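Local atomic coordinates of iron transport multicopper oxidase FET3 (Saccharomyces cerevisiae, PDB entry 1ZPU), a protein that oxidises ferrous to ferric iron with four copper ions, reducing dioxygen to water, so that the iron permease can import the iron. Residues Glu1-Trp7 against Asp42-Leu48; Pro34-Lys40 against Gly118-Lys123; Phe61-Asn67 against Phe93-Asn98; Gly100-Tyr104 against Ala233-Thr237. One frame throughout, in Å; residues are numbered along the deposited sequence.

Contact 1. Residues Glu1-Trp7 against Asp42-Leu48. With NAG (2-acetamido-2-deoxy-beta-D-glucopyranose), chain B; NAG (2-acetamido-2-deoxy-beta-D-glucopyranose), chain K.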
# COMPACT_ATOMS: atom_id res chain seq x y z
N GLU A 1 26.40 3.03 5.16
CA GLU A 1 26.22 2.59 6.56
C GLU A 1 25.21 1.45 6.63
O GLU A 1 24.19 1.47 5.94
CB GLU A 1 25.73 3.75 7.43
CG GLU A 1 25.77 3.48 8.95
CD GLU A 1 25.03 4.52 9.78
OE1 GLU A 1 24.01 5.09 9.31
OE2 GLU A 1 25.45 4.78 10.94
N THR A 2 25.50 0.46 7.47
CA THR A 2 24.61 -0.68 7.62
C THR A 2 23.85 -0.64 8.94
O THR A 2 24.44 -0.54 10.01
CB THR A 2 25.38 -2.00 7.51
OG1 THR A 2 26.12 -2.01 6.29
CG2 THR A 2 24.43 -3.18 7.52
N HIS A 3 22.53 -0.70 8.83
CA HIS A 3 21.65 -0.79 9.98
C HIS A 3 21.10 -2.19 10.08
O HIS A 3 20.40 -2.66 9.19
CB HIS A 3 20.47 0.18 9.85
CG HIS A 3 20.87 1.59 9.51
ND1 HIS A 3 21.02 2.57 10.47
CD2 HIS A 3 21.15 2.17 8.32
CE1 HIS A 3 21.36 3.70 9.88
NE2 HIS A 3 21.45 3.49 8.58
N THR A 4 21.41 -2.86 11.19
CA THR A 4 20.96 -4.23 11.41
C THR A 4 19.95 -4.27 12.54
O THR A 4 20.19 -3.74 13.62
CB THR A 4 22.14 -5.14 11.71
OG1 THR A 4 23.02 -5.10 10.59
CG2 THR A 4 21.69 -6.58 11.94
N PHE A 5 18.81 -4.89 12.27
CA PHE A 5 17.74 -5.04 13.24
C PHE A 5 17.45 -6.51 13.52
O PHE A 5 17.48 -7.34 12.62
CB PHE A 5 16.45 -4.40 12.73
CG PHE A 5 16.54 -2.92 12.54
CD1 PHE A 5 16.94 -2.38 11.32
CD2 PHE A 5 16.24 -2.05 13.58
CE1 PHE A 5 17.05 -0.99 11.15
CE2 PHE A 5 16.34 -0.67 13.42
CZ PHE A 5 16.74 -0.14 12.20
N ASN A 6 17.16 -6.82 14.77
CA ASN A 6 16.66 -8.13 15.10
C ASN A 6 15.26 -8.04 15.70
O ASN A 6 15.08 -7.69 16.86
CB ASN A 6 17.59 -8.90 16.01
CG ASN A 6 17.01 -10.22 16.42
OD1 ASN A 6 16.29 -10.88 15.65
ND2 ASN A 6 17.24 -10.60 17.67
N TRP A 7 14.26 -8.37 14.88
CA TRP A 7 12.86 -8.26 15.28
C TRP A 7 12.12 -9.58 15.29
O TRP A 7 12.19 -10.35 14.33
CB TRP A 7 12.09 -7.35 14.35
CG TRP A 7 12.56 -5.96 14.32
CD1 TRP A 7 13.30 -5.31 15.25
CD2 TRP A 7 12.27 -5.01 13.29
NE1 TRP A 7 13.51 -4.02 14.86
CE2 TRP A 7 12.90 -3.82 13.65
CE3 TRP A 7 11.56 -5.07 12.09
CZ2 TRP A 7 12.83 -2.67 12.86
CZ3 TRP A 7 11.49 -3.93 11.29
CH2 TRP A 7 12.11 -2.74 11.69
N ASP A 42 22.21 3.80 2.08
CA ASP A 42 22.51 2.91 3.22
C ASP A 42 22.02 1.48 2.99
O ASP A 42 21.15 1.22 2.15
CB ASP A 42 21.93 3.48 4.52
CG ASP A 42 22.78 4.59 5.12
OD1 ASP A 42 23.87 4.87 4.57
OD2 ASP A 42 22.38 5.16 6.15
N ARG A 43 22.61 0.55 3.73
CA ARG A 43 22.18 -0.84 3.71
C ARG A 43 21.30 -1.12 4.93
O ARG A 43 21.63 -0.73 6.04
CB ARG A 43 23.39 -1.79 3.69
CG ARG A 43 23.01 -3.26 3.62
CD ARG A 43 24.21 -4.17 3.39
NE ARG A 43 24.83 -3.98 2.08
CZ ARG A 43 24.36 -4.47 0.94
NH1 ARG A 43 23.25 -5.19 0.92
NH2 ARG A 43 25.01 -4.24 -0.19
N VAL A 44 20.18 -1.78 4.70
CA VAL A 44 19.28 -2.18 5.79
C VAL A 44 19.23 -3.70 5.85
O VAL A 44 18.92 -4.36 4.86
CB VAL A 44 17.83 -1.61 5.63
CG1 VAL A 44 16.96 -2.03 6.80
CG2 VAL A 44 17.84 -0.09 5.52
N GLN A 45 19.56 -4.24 7.02
CA GLN A 45 19.53 -5.68 7.26
C GLN A 45 18.60 -6.04 8.42
O GLN A 45 18.97 -5.89 9.58
CB GLN A 45 20.94 -6.20 7.52
CG GLN A 45 21.93 -5.89 6.41
CD GLN A 45 23.33 -6.39 6.72
OE1 GLN A 45 23.72 -6.48 7.88
NE2 GLN A 45 24.10 -6.70 5.69
N ILE A 46 17.40 -6.52 8.10
CA ILE A 46 16.44 -6.91 9.12
C ILE A 46 16.33 -8.43 9.23
O ILE A 46 15.99 -9.11 8.27
CB ILE A 46 15.04 -6.28 8.87
CG1 ILE A 46 15.18 -4.78 8.65
CG2 ILE A 46 14.11 -6.55 10.05
CD1 ILE A 46 14.00 -4.14 8.09
N TYR A 47 16.63 -8.95 10.42
CA TYR A 47 16.38 -10.34 10.75
C TYR A 47 14.98 -10.42 11.33
O TYR A 47 14.77 -10.08 12.49
CB TYR A 47 17.37 -10.84 11.80
CG TYR A 47 18.76 -11.03 11.27
CD1 TYR A 47 19.73 -10.04 11.42
CD2 TYR A 47 19.11 -12.21 10.60
CE1 TYR A 47 21.02 -10.22 10.93
CE2 TYR A 47 20.39 -12.38 10.11
CZ TYR A 47 21.34 -11.39 10.27
OH TYR A 47 22.62 -11.56 9.78
N LEU A 48 14.02 -10.86 10.52
CA LEU A 48 12.66 -11.04 11.02
C LEU A 48 12.48 -12.48 11.46
O LEU A 48 12.75 -13.42 10.71
CB LEU A 48 11.62 -10.68 9.97
CG LEU A 48 10.29 -10.03 10.39
CD1 LEU A 48 9.29 -10.17 9.26
CD2 LEU A 48 9.70 -10.57 11.66
C1 NAG B . 18.16 -11.70 17.78
C2 NAG B . 19.10 -12.70 17.08
C3 NAG B . 19.14 -14.13 17.69
C4 NAG B . 18.80 -14.18 19.19
C5 NAG B . 17.69 -13.18 19.48
C6 NAG B . 17.19 -13.19 20.92
C7 NAG B . 19.65 -13.13 14.72
C8 NAG B . 19.15 -14.10 13.67
N2 NAG B . 18.77 -12.78 15.67
O3 NAG B . 20.40 -14.72 17.47
O4 NAG B . 18.39 -15.48 19.57
O5 NAG B . 18.24 -11.93 19.16
O6 NAG B . 15.81 -12.88 20.91
O7 NAG B . 20.81 -12.69 14.67
C1 NAG K . 23.86 -8.64 2.99
C2 NAG K . 24.76 -9.87 3.19
C3 NAG K . 26.19 -9.50 2.83
C4 NAG K . 26.23 -8.99 1.40
C5 NAG K . 25.10 -8.00 1.06
C6 NAG K . 24.96 -7.86 -0.45
C7 NAG K . 25.02 -10.20 5.68
C8 NAG K . 26.49 -10.07 5.99
N2 NAG K . 24.64 -10.58 4.47
O3 NAG K . 27.01 -10.65 2.92
O4 NAG K . 27.49 -8.40 1.17
O5 NAG K . 23.85 -8.40 1.60
O6 NAG K . 25.16 -9.11 -1.08
O7 NAG K . 24.19 -9.99 6.56
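His3 and Asp42 both turn their first torsion so that CG lies beside the backbone N and opposite the carbonyl carbon (chi1 -50° and -79°), which brings the imidazole and carboxylate together. They meet at the start of two neighbouring parallel strands, 2-7 and 43-48, in the first cupredoxin-like domain. His3 NE2 donates to Asp42 OD2 over 3.1 Å. The oxygen lies in the imidazole plane, but the ring meets it from above the carboxylate plane. Asp42 OD2 also accepts from Asn39 N. Asp42 OD1 forms a salt bridge with the chain terminus, Glu1 N, at 3.2 Å. One carboxylate thus ties down the chain start. The strands run 12° from parallel, and six backbone hydrogen bonds join them, from Arg43 N to Glu1 O through to Trp7 N to Tyr47 O.

One face of the sheet carries His3, Phe5, Trp7, Val44, Ile46 and Leu48. Here Phe5 CD1 lies 4.0 Å from Ile46 CG1, Trp7 CE3 lies 3.6 Å from Ile46 CG2, and strand 36-39 packs against this layer. The other face carries Thr2, Thr4, Asn6, Arg43, Gln45 and Tyr47 and meets two N-acetylglucosamines. Asn6 ND2 is bonded to one, whose acetamide lies over the Tyr47 ring. The second covers a face of the Arg43 guanidinium, whose NH1 bonds Asn92. On this face, Thr4 OG1 makes a weak hydrogen bond to Gln45 OE1 at 3.1 Å.

Contact 2. Residues Pro34-Lys40 against Gly118-Lys123. With NAG (2-acetamido-2-deoxy-beta-D-glucopyranose), chain G; NAG (2-acetamido-2-deoxy-beta-D-glucopyranose), chain C.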
# COMPACT_ATOMS: atom_id res chain seq x y z
N PRO A 34 8.85 -0.25 15.56
CA PRO A 34 9.78 0.89 15.43
C PRO A 34 9.68 1.59 14.08
O PRO A 34 9.14 1.04 13.13
CB PRO A 34 11.14 0.22 15.53
CG PRO A 34 10.91 -1.16 15.03
CD PRO A 34 9.57 -1.54 15.53
N ASP A 35 10.22 2.81 14.00
CA ASP A 35 10.40 3.45 12.70
C ASP A 35 11.87 3.42 12.31
O ASP A 35 12.75 3.61 13.15
CB ASP A 35 9.90 4.89 12.72
CG ASP A 35 8.47 5.01 13.24
OD1 ASP A 35 7.55 4.28 12.75
OD2 ASP A 35 8.28 5.85 14.16
N ILE A 36 12.13 3.18 11.03
CA ILE A 36 13.50 3.19 10.50
C ILE A 36 13.80 4.52 9.82
O ILE A 36 12.99 5.01 9.03
CB ILE A 36 13.72 2.05 9.49
CG1 ILE A 36 13.47 0.69 10.14
CG2 ILE A 36 15.14 2.09 8.97
CD1 ILE A 36 13.24 -0.43 9.13
N THR A 37 14.96 5.08 10.12
CA THR A 37 15.44 6.26 9.41
C THR A 37 16.85 6.00 8.91
O THR A 37 17.76 5.72 9.70
CB THR A 37 15.35 7.52 10.31
OG1 THR A 37 14.01 7.67 10.79
CG2 THR A 37 15.72 8.77 9.55
N VAL A 38 17.03 6.06 7.60
CA VAL A 38 18.35 5.84 7.00
C VAL A 38 18.71 6.96 6.02
O VAL A 38 17.86 7.81 5.70
CB VAL A 38 18.46 4.45 6.30
CG1 VAL A 38 18.11 3.35 7.27
CG2 VAL A 38 17.56 4.39 5.08
N ASN A 39 19.96 6.96 5.55
CA ASN A 39 20.41 7.89 4.53
C ASN A 39 20.44 7.24 3.15
O ASN A 39 20.61 6.03 3.03
CB ASN A 39 21.81 8.39 4.87
CG ASN A 39 21.79 9.58 5.80
OD1 ASN A 39 21.40 10.69 5.40
ND2 ASN A 39 22.22 9.38 7.04
N LYS A 40 20.28 8.06 2.12
CA LYS A 40 20.39 7.60 0.74
C LYS A 40 21.59 6.67 0.60
O LYS A 40 22.70 7.00 1.02
CB LYS A 40 20.53 8.81 -0.20
CG LYS A 40 20.53 8.49 -1.70
CD LYS A 40 19.12 8.10 -2.19
CE LYS A 40 18.99 8.17 -3.72
NZ LYS A 40 19.46 9.46 -4.35
N GLY A 118 5.07 0.14 10.38
CA GLY A 118 5.97 1.16 10.89
C GLY A 118 6.47 2.02 9.74
O GLY A 118 6.36 1.63 8.58
N LEU A 119 7.03 3.18 10.07
CA LEU A 119 7.52 4.10 9.07
C LEU A 119 8.97 3.83 8.65
O LEU A 119 9.78 3.36 9.43
CB LEU A 119 7.38 5.54 9.56
CG LEU A 119 5.98 6.06 9.89
CD1 LEU A 119 6.04 7.54 10.13
CD2 LEU A 119 5.00 5.78 8.79
N PHE A 120 9.27 4.15 7.40
CA PHE A 120 10.60 3.99 6.84
C PHE A 120 10.96 5.29 6.15
O PHE A 120 10.43 5.60 5.08
CB PHE A 120 10.59 2.84 5.84
CG PHE A 120 11.96 2.34 5.46
CD1 PHE A 120 12.82 3.14 4.70
CD2 PHE A 120 12.37 1.06 5.83
CE1 PHE A 120 14.08 2.67 4.35
CE2 PHE A 120 13.63 0.58 5.48
CZ PHE A 120 14.49 1.38 4.74
N ILE A 121 11.85 6.07 6.77
CA ILE A 121 12.23 7.37 6.25
C ILE A 121 13.63 7.37 5.68
O ILE A 121 14.58 6.94 6.36
CB ILE A 121 12.09 8.50 7.32
CG1 ILE A 121 10.70 9.08 7.29
CG2 ILE A 121 13.04 9.64 7.06
CD1 ILE A 121 9.73 8.32 8.13
N ILE A 122 13.76 7.84 4.45
CA ILE A 122 15.07 8.03 3.84
C ILE A 122 15.33 9.51 3.62
O ILE A 122 14.56 10.18 2.92
CB ILE A 122 15.19 7.27 2.50
CG1 ILE A 122 14.81 5.80 2.67
CG2 ILE A 122 16.61 7.39 1.95
CD1 ILE A 122 14.46 5.11 1.38
N LYS A 123 16.40 10.03 4.22
CA LYS A 123 16.74 11.45 4.03
C LYS A 123 17.64 11.66 2.83
O LYS A 123 18.46 10.78 2.49
CB LYS A 123 17.43 12.05 5.25
CG LYS A 123 16.71 11.88 6.57
CD LYS A 123 17.35 10.76 7.38
CE LYS A 123 18.76 11.12 7.87
NZ LYS A 123 19.51 9.90 8.28
C1 NAG G . 4.03 10.23 15.81
C2 NAG G . 4.63 11.40 16.60
C3 NAG G . 5.90 11.90 15.93
C4 NAG G . 6.89 10.78 15.60
C5 NAG G . 6.16 9.66 14.89
C6 NAG G . 7.10 8.48 14.82
C7 NAG G . 3.36 13.05 17.88
C8 NAG G . 2.57 14.34 17.87
N2 NAG G . 3.66 12.47 16.72
O3 NAG G . 6.52 12.80 16.80
O4 NAG G . 7.88 11.20 14.67
O5 NAG G . 5.04 9.26 15.64
O6 NAG G . 6.54 7.42 14.08
O7 NAG G . 3.69 12.56 18.96
C1 NAG C . 9.14 11.60 15.22
C2 NAG C . 10.13 11.62 14.07
C3 NAG C . 11.50 12.10 14.55
C4 NAG C . 11.43 13.41 15.34
C5 NAG C . 10.29 13.36 16.35
C6 NAG C . 10.01 14.74 16.93
C7 NAG C . 9.82 9.96 12.30
C8 NAG C . 9.93 8.50 11.94
N2 NAG C . 10.31 10.29 13.50
O3 NAG C . 12.36 12.24 13.45
O4 NAG C . 12.63 13.52 16.08
O5 NAG C . 9.09 12.90 15.77
O6 NAG C . 8.91 14.65 17.81
O7 NAG C . 9.31 10.77 11.53
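A side chain stands in for the backbone at the start of this parallel strand pair: Asp35 OD1 accepts from Leu119 N over 2.9 Å. The bond is nearly straight (165°) and meets the anti side of the carboxylate, somewhat out of its plane. Strands 36-39 and 118-123 then pair in a sheet of the first cupredoxin-like domain. Ile36 N binds Leu119 O, Ile121 N binds Ile36 O, Val38 N binds Ile121 O and Lys123 N binds Val38 O. Lys40 N reaches Lys123 O at the far end, with a longer bond of 3.3 Å.

Ile36, Val38, Phe120 and Ile122 share the inner face of the pair. Phe120 has CG opposite its backbone N (chi1 -165°), which swings the ring toward strand 36-39. Ile36 CG2 lies over one face of that ring, toward its rim, and Ile36 CD1 is 3.7 Å from Phe120 CD2. Val38 CG2 reaches both Phe120 CE1 and Ile122 CG1, at 3.9 Å each. Residues of strands 2-14 and 43-49 pack against the same face, among them Trp7 on Ile36 and Val44 on Val38, which closes the core of the beta sandwich.

The opposite face carries Thr37, Ile121, Asn39 and Lys123. Asp35 and Ile121 also border a glycan. The acetyl methyl C8 of one N-acetylglucosamine sits 3.7 Å from Asp35 CB and also approaches Ile121 CD1. Lys123 bends at chi2 and chi3 and leans over toward strand 36-39. Lys123 CD thereby rests 3.4 Å from Thr37 CG2, with the two side chains at about a right angle.

Contact 3. Residues Phe61-Asn67 against Phe93-Asn98. With CU1 (copper (I) ion), chain D; NAG (2-acetamido-2-deoxy-beta-D-glucopyranose), chain E.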
# COMPACT_ATOMS: atom_id res chain seq x y z
N PHE A 61 8.50 -3.60 2.22
CA PHE A 61 8.90 -2.22 2.40
C PHE A 61 8.32 -1.35 1.29
O PHE A 61 8.84 -1.31 0.18
CB PHE A 61 10.41 -2.13 2.53
CG PHE A 61 10.95 -3.08 3.54
CD1 PHE A 61 11.25 -4.41 3.18
CD2 PHE A 61 11.08 -2.70 4.87
CE1 PHE A 61 11.71 -5.31 4.12
CE2 PHE A 61 11.53 -3.61 5.82
CZ PHE A 61 11.85 -4.91 5.44
N HIS A 62 7.21 -0.69 1.62
CA HIS A 62 6.33 -0.07 0.66
C HIS A 62 6.99 1.09 -0.04
O HIS A 62 7.32 2.10 0.59
CB HIS A 62 5.07 0.42 1.35
CG HIS A 62 4.03 0.94 0.41
ND1 HIS A 62 2.80 0.33 0.25
CD2 HIS A 62 4.04 1.99 -0.45
CE1 HIS A 62 2.10 1.00 -0.65
NE2 HIS A 62 2.84 2.00 -1.09
N GLY A 63 7.14 0.97 -1.35
CA GLY A 63 7.59 2.10 -2.17
C GLY A 63 9.02 1.93 -2.63
O GLY A 63 9.42 2.52 -3.63
N LEU A 64 9.78 1.13 -1.91
CA LEU A 64 11.17 0.87 -2.24
C LEU A 64 11.25 0.05 -3.52
O LEU A 64 10.49 -0.89 -3.72
CB LEU A 64 11.82 0.16 -1.06
CG LEU A 64 12.45 1.01 0.05
CD1 LEU A 64 11.63 2.19 0.53
CD2 LEU A 64 12.85 0.14 1.22
N PHE A 65 12.15 0.44 -4.41
CA PHE A 65 12.18 -0.13 -5.76
C PHE A 65 12.84 -1.50 -5.83
O PHE A 65 12.65 -2.23 -6.81
CB PHE A 65 12.85 0.83 -6.74
CG PHE A 65 12.09 2.12 -6.96
CD1 PHE A 65 10.70 2.16 -6.87
CD2 PHE A 65 12.77 3.29 -7.28
CE1 PHE A 65 10.00 3.33 -7.07
CE2 PHE A 65 12.07 4.47 -7.49
CZ PHE A 65 10.69 4.49 -7.38
N GLN A 66 13.61 -1.84 -4.81
CA GLN A 66 14.29 -3.13 -4.70
C GLN A 66 15.04 -3.49 -5.98
O GLN A 66 15.09 -4.65 -6.39
CB GLN A 66 13.30 -4.23 -4.28
CG GLN A 66 12.55 -3.98 -2.94
CD GLN A 66 13.47 -3.93 -1.71
OE1 GLN A 66 14.66 -4.29 -1.77
NE2 GLN A 66 12.91 -3.48 -0.58
N ASN A 67 15.64 -2.47 -6.61
CA ASN A 67 16.34 -2.60 -7.88
C ASN A 67 17.50 -3.57 -7.76
O ASN A 67 18.44 -3.31 -7.03
CB ASN A 67 16.84 -1.22 -8.32
CG ASN A 67 17.06 -1.11 -9.82
OD1 ASN A 67 17.53 -2.05 -10.46
ND2 ASN A 67 16.74 0.05 -10.37
N PHE A 93 19.05 -5.32 1.90
CA PHE A 93 18.90 -4.48 0.71
C PHE A 93 19.49 -3.09 0.91
O PHE A 93 19.61 -2.62 2.03
CB PHE A 93 17.43 -4.38 0.28
CG PHE A 93 16.53 -3.74 1.31
CD1 PHE A 93 16.26 -2.38 1.26
CD2 PHE A 93 15.94 -4.49 2.31
CE1 PHE A 93 15.41 -1.78 2.21
CE2 PHE A 93 15.10 -3.90 3.25
CZ PHE A 93 14.83 -2.54 3.20
N THR A 94 19.85 -2.45 -0.20
CA THR A 94 20.34 -1.08 -0.18
C THR A 94 19.21 -0.16 -0.61
O THR A 94 18.15 -0.62 -1.03
CB THR A 94 21.51 -0.88 -1.12
OG1 THR A 94 21.85 -2.13 -1.72
CG2 THR A 94 22.70 -0.34 -0.38
N VAL A 95 19.45 1.13 -0.50
CA VAL A 95 18.42 2.12 -0.77
C VAL A 95 18.99 3.21 -1.70
O VAL A 95 19.13 4.38 -1.34
CB VAL A 95 17.82 2.58 0.57
CG1 VAL A 95 17.74 4.08 0.69
CG2 VAL A 95 16.46 1.92 0.77
N ASP A 96 19.34 2.79 -2.92
CA ASP A 96 20.03 3.67 -3.86
C ASP A 96 19.10 4.49 -4.73
O ASP A 96 19.53 5.48 -5.33
CB ASP A 96 20.99 2.85 -4.72
CG ASP A 96 22.18 2.34 -3.93
OD1 ASP A 96 23.13 3.14 -3.67
OD2 ASP A 96 22.17 1.14 -3.57
N TYR A 97 17.83 4.10 -4.80
CA TYR A 97 16.92 4.68 -5.78
C TYR A 97 15.70 5.35 -5.17
O TYR A 97 14.84 5.86 -5.89
CB TYR A 97 16.51 3.62 -6.80
CG TYR A 97 17.69 3.00 -7.53
CD1 TYR A 97 18.27 1.82 -7.08
CD2 TYR A 97 18.23 3.61 -8.68
CE1 TYR A 97 19.35 1.24 -7.75
CE2 TYR A 97 19.32 3.03 -9.36
CZ TYR A 97 19.87 1.85 -8.89
OH TYR A 97 20.93 1.28 -9.54
N ASN A 98 15.63 5.37 -3.84
CA ASN A 98 14.51 6.01 -3.13
C ASN A 98 14.93 7.07 -2.12
O ASN A 98 15.94 6.94 -1.44
CB ASN A 98 13.63 4.96 -2.45
CG ASN A 98 12.95 4.07 -3.43
OD1 ASN A 98 13.46 3.00 -3.77
ND2 ASN A 98 11.82 4.51 -3.94
CU CU1 D . 2.09 -1.27 1.10
C1 NAG E . 17.22 0.20 -11.72
C2 NAG E . 16.50 1.51 -12.02
C3 NAG E . 16.87 2.08 -13.39
C4 NAG E . 18.40 2.14 -13.56
C5 NAG E . 19.02 0.79 -13.14
C6 NAG E . 20.54 0.82 -13.21
C7 NAG E . 14.38 2.00 -10.92
C8 NAG E . 12.93 1.63 -10.79
N2 NAG E . 15.06 1.38 -11.90
O3 NAG E . 16.33 3.38 -13.48
O4 NAG E . 18.77 2.54 -14.87
O5 NAG E . 18.62 0.44 -11.82
O6 NAG E . 21.02 1.78 -12.29
O7 NAG E . 14.87 2.83 -10.15
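Apolar contacts gather round Phe93. Its ring meets a face of Phe61, with Phe93 CE2 3.8 Å from Phe61 CE1 and the planes 47° apart. Leu64 CD2 touches both Phe93 CE1 and Val95 CG2. Phe120 also packs on Phe61 and Phe93, within the core of the first cupredoxin-like domain.

Amide groups meet rings in three places. Gln66 NE2 lies over the centre of the Phe93 ring, with the amide steeply inclined to it (76°). Asn98 ND2 lies 3.4 Å above the plane of the Phe65 ring, over its centre, and also bonds Tyr102 OH. Asn67 ND2 sits over the Tyr97 ring.

Phe65 N donates a hydrogen bond to Asn98 OD1, 2.9 Å. It fixes the chain just after the type II turn Phe61-Leu64.

Asn67 ND2 also carries an N-acetylglucosamine, and Tyr97 OH hydrogen-bonds its O6 at 2.8 Å. At the other end, His62 ND1 binds a type 3 copper ion at 1.9 Å, with His105 and His464 as the other ligands. Segment 61-67 thus holds both a metal ligand and a glycosylated asparagine, and its buried polar link through Asn98 is consistent with a firmly held loop beside the copper cluster.

Contact 4. Residues Gly100-Tyr104 against Ala233-Thr237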
# COMPACT_ATOMS: atom_id res chain seq x y z
N GLY A 100 12.83 9.87 0.75
CA GLY A 100 11.61 10.44 1.29
C GLY A 100 10.86 9.54 2.24
O GLY A 100 11.48 8.81 3.03
N THR A 101 9.54 9.61 2.18
CA THR A 101 8.69 8.96 3.18
C THR A 101 8.13 7.62 2.71
O THR A 101 7.41 7.56 1.71
CB THR A 101 7.56 9.91 3.64
OG1 THR A 101 8.12 11.21 3.90
CG2 THR A 101 6.89 9.36 4.91
N TYR A 102 8.49 6.56 3.42
CA TYR A 102 7.97 5.23 3.11
C TYR A 102 7.49 4.55 4.38
O TYR A 102 7.57 5.13 5.46
CB TYR A 102 9.02 4.37 2.38
CG TYR A 102 9.54 5.05 1.15
CD1 TYR A 102 10.51 6.04 1.23
CD2 TYR A 102 9.04 4.73 -0.10
CE1 TYR A 102 10.97 6.68 0.13
CE2 TYR A 102 9.50 5.36 -1.23
CZ TYR A 102 10.46 6.35 -1.11
OH TYR A 102 10.92 7.00 -2.22
N TRP A 103 6.98 3.34 4.25
CA TRP A 103 6.65 2.52 5.40
C TRP A 103 6.82 1.04 5.10
O TRP A 103 6.97 0.62 3.95
CB TRP A 103 5.23 2.81 5.91
CG TRP A 103 4.09 2.54 4.94
CD1 TRP A 103 3.92 3.10 3.72
CD2 TRP A 103 2.95 1.70 5.16
NE1 TRP A 103 2.77 2.63 3.14
CE2 TRP A 103 2.15 1.77 4.01
CE3 TRP A 103 2.54 0.88 6.21
CZ2 TRP A 103 0.96 1.06 3.87
CZ3 TRP A 103 1.35 0.17 6.08
CH2 TRP A 103 0.57 0.27 4.92
N TYR A 104 6.81 0.25 6.17
CA TYR A 104 6.89 -1.18 6.03
C TYR A 104 5.70 -1.82 6.72
O TYR A 104 5.22 -1.33 7.74
CB TYR A 104 8.20 -1.67 6.64
CG TYR A 104 8.29 -1.58 8.14
CD1 TYR A 104 7.89 -2.65 8.93
CD2 TYR A 104 8.82 -0.45 8.76
CE1 TYR A 104 7.99 -2.58 10.31
CE2 TYR A 104 8.92 -0.38 10.15
CZ TYR A 104 8.51 -1.45 10.92
OH TYR A 104 8.61 -1.41 12.29
N ALA A 233 -1.99 3.57 2.53
CA ALA A 233 -0.71 3.32 1.86
C ALA A 233 -0.07 4.55 1.26
O ALA A 233 1.11 4.55 0.96
CB ALA A 233 -0.85 2.21 0.81
N GLN A 234 -0.84 5.62 1.05
CA GLN A 234 -0.20 6.81 0.50
C GLN A 234 0.37 7.76 1.55
O GLN A 234 -0.03 7.71 2.71
CB GLN A 234 -1.01 7.53 -0.60
CG GLN A 234 -2.46 7.87 -0.38
CD GLN A 234 -3.17 8.25 -1.71
OE1 GLN A 234 -2.84 7.73 -2.79
NE2 GLN A 234 -4.15 9.17 -1.62
N ARG A 235 1.34 8.57 1.14
CA ARG A 235 2.02 9.50 2.02
C ARG A 235 1.92 10.89 1.42
O ARG A 235 2.24 11.07 0.25
CB ARG A 235 3.49 9.12 2.16
CG ARG A 235 3.74 7.83 2.89
CD ARG A 235 3.58 6.60 1.99
NE ARG A 235 4.75 6.41 1.13
CZ ARG A 235 4.72 5.85 -0.08
NH1 ARG A 235 3.59 5.42 -0.60
NH2 ARG A 235 5.85 5.74 -0.78
N TYR A 236 1.46 11.85 2.20
CA TYR A 236 1.63 13.26 1.84
C TYR A 236 2.57 13.83 2.87
O TYR A 236 2.32 13.72 4.06
CB TYR A 236 0.32 14.05 1.83
CG TYR A 236 -0.63 13.74 0.69
CD1 TYR A 236 -0.91 14.67 -0.31
CD2 TYR A 236 -1.26 12.50 0.63
CE1 TYR A 236 -1.79 14.35 -1.37
CE2 TYR A 236 -2.13 12.17 -0.40
CZ TYR A 236 -2.40 13.08 -1.39
OH TYR A 236 -3.27 12.68 -2.37
N THR A 237 3.66 14.42 2.40
CA THR A 237 4.53 15.22 3.26
C THR A 237 4.23 16.70 3.03
O THR A 237 4.12 17.17 1.90
CB THR A 237 6.02 14.93 3.01
OG1 THR A 237 6.27 13.53 3.14
CG2 THR A 237 6.88 15.70 4.00
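Thr101 O receives two N-H groups of one guanidinium. Arg235 NE makes the main bond to Thr101 O, 3.0 Å long and nearly straight (165°). Arg235 NH2 adds a weak one to Thr101 O at 3.5 Å. The oxygen lies close to the guanidinium plane, at its edge. Arg235 bends at chi2 (82°) and chi3 (78°), which turns this edge to the carbonyl.

Ala233 O is held in a similar way. Arg235 NH1 donates to Ala233 O over 3.1 Å, from within its own segment. Trp103 NE1 adds a weak bond to Ala233 O at 3.3 Å from the other segment. Arg235 therefore bridges a carbonyl of each segment. Its NH2 also forms a salt bridge with Asp437, which would probably balance the buried charge.

Apolar atoms fill in around these bonds. Ala233 CB lies at the edge of the indole, 3.7 Å from Trp103 CZ2, and Arg235 CD approaches Trp103 CD1. Arg235 NH2 passes 3.4 Å from Tyr102 CD2, oblique to the ring. At the far end the hydroxyls Thr101 OG1 and Thr237 OG1 are hydrogen-bonded at 3.1 Å.

No backbone-to-backbone hydrogen bond joins the two segments; each bond described involves a side chain. Trp103 also stacks on the copper ligand His62. The contact is an interface between the first and second cupredoxin-like domains of a multicopper oxidase, beside its type 3 copper site.

In the fold
Contacts 1, 2 and 3 lie within the first cupredoxin-like domain, and contact 4 joins it to the second. Contact 1 lies in the sheet containing strands 2-14, 43-49 and 88-94. Contact 2 lies in the facing sheet with strands 100-105 and 60-62. Their centres are about 11 Å apart. Along the chain their segments alternate, so the two sheets are interlocked. Contact 3, its centre about 11 Å from that of contact 2, spans both sheets and falls between the two segments of contact 2. Contact 4 packs strand 100-105 against strand 235-241, its centre about 20 Å from that of contact 1. The series runs from the glycosylated N-terminal strand inward to the type 3 copper site.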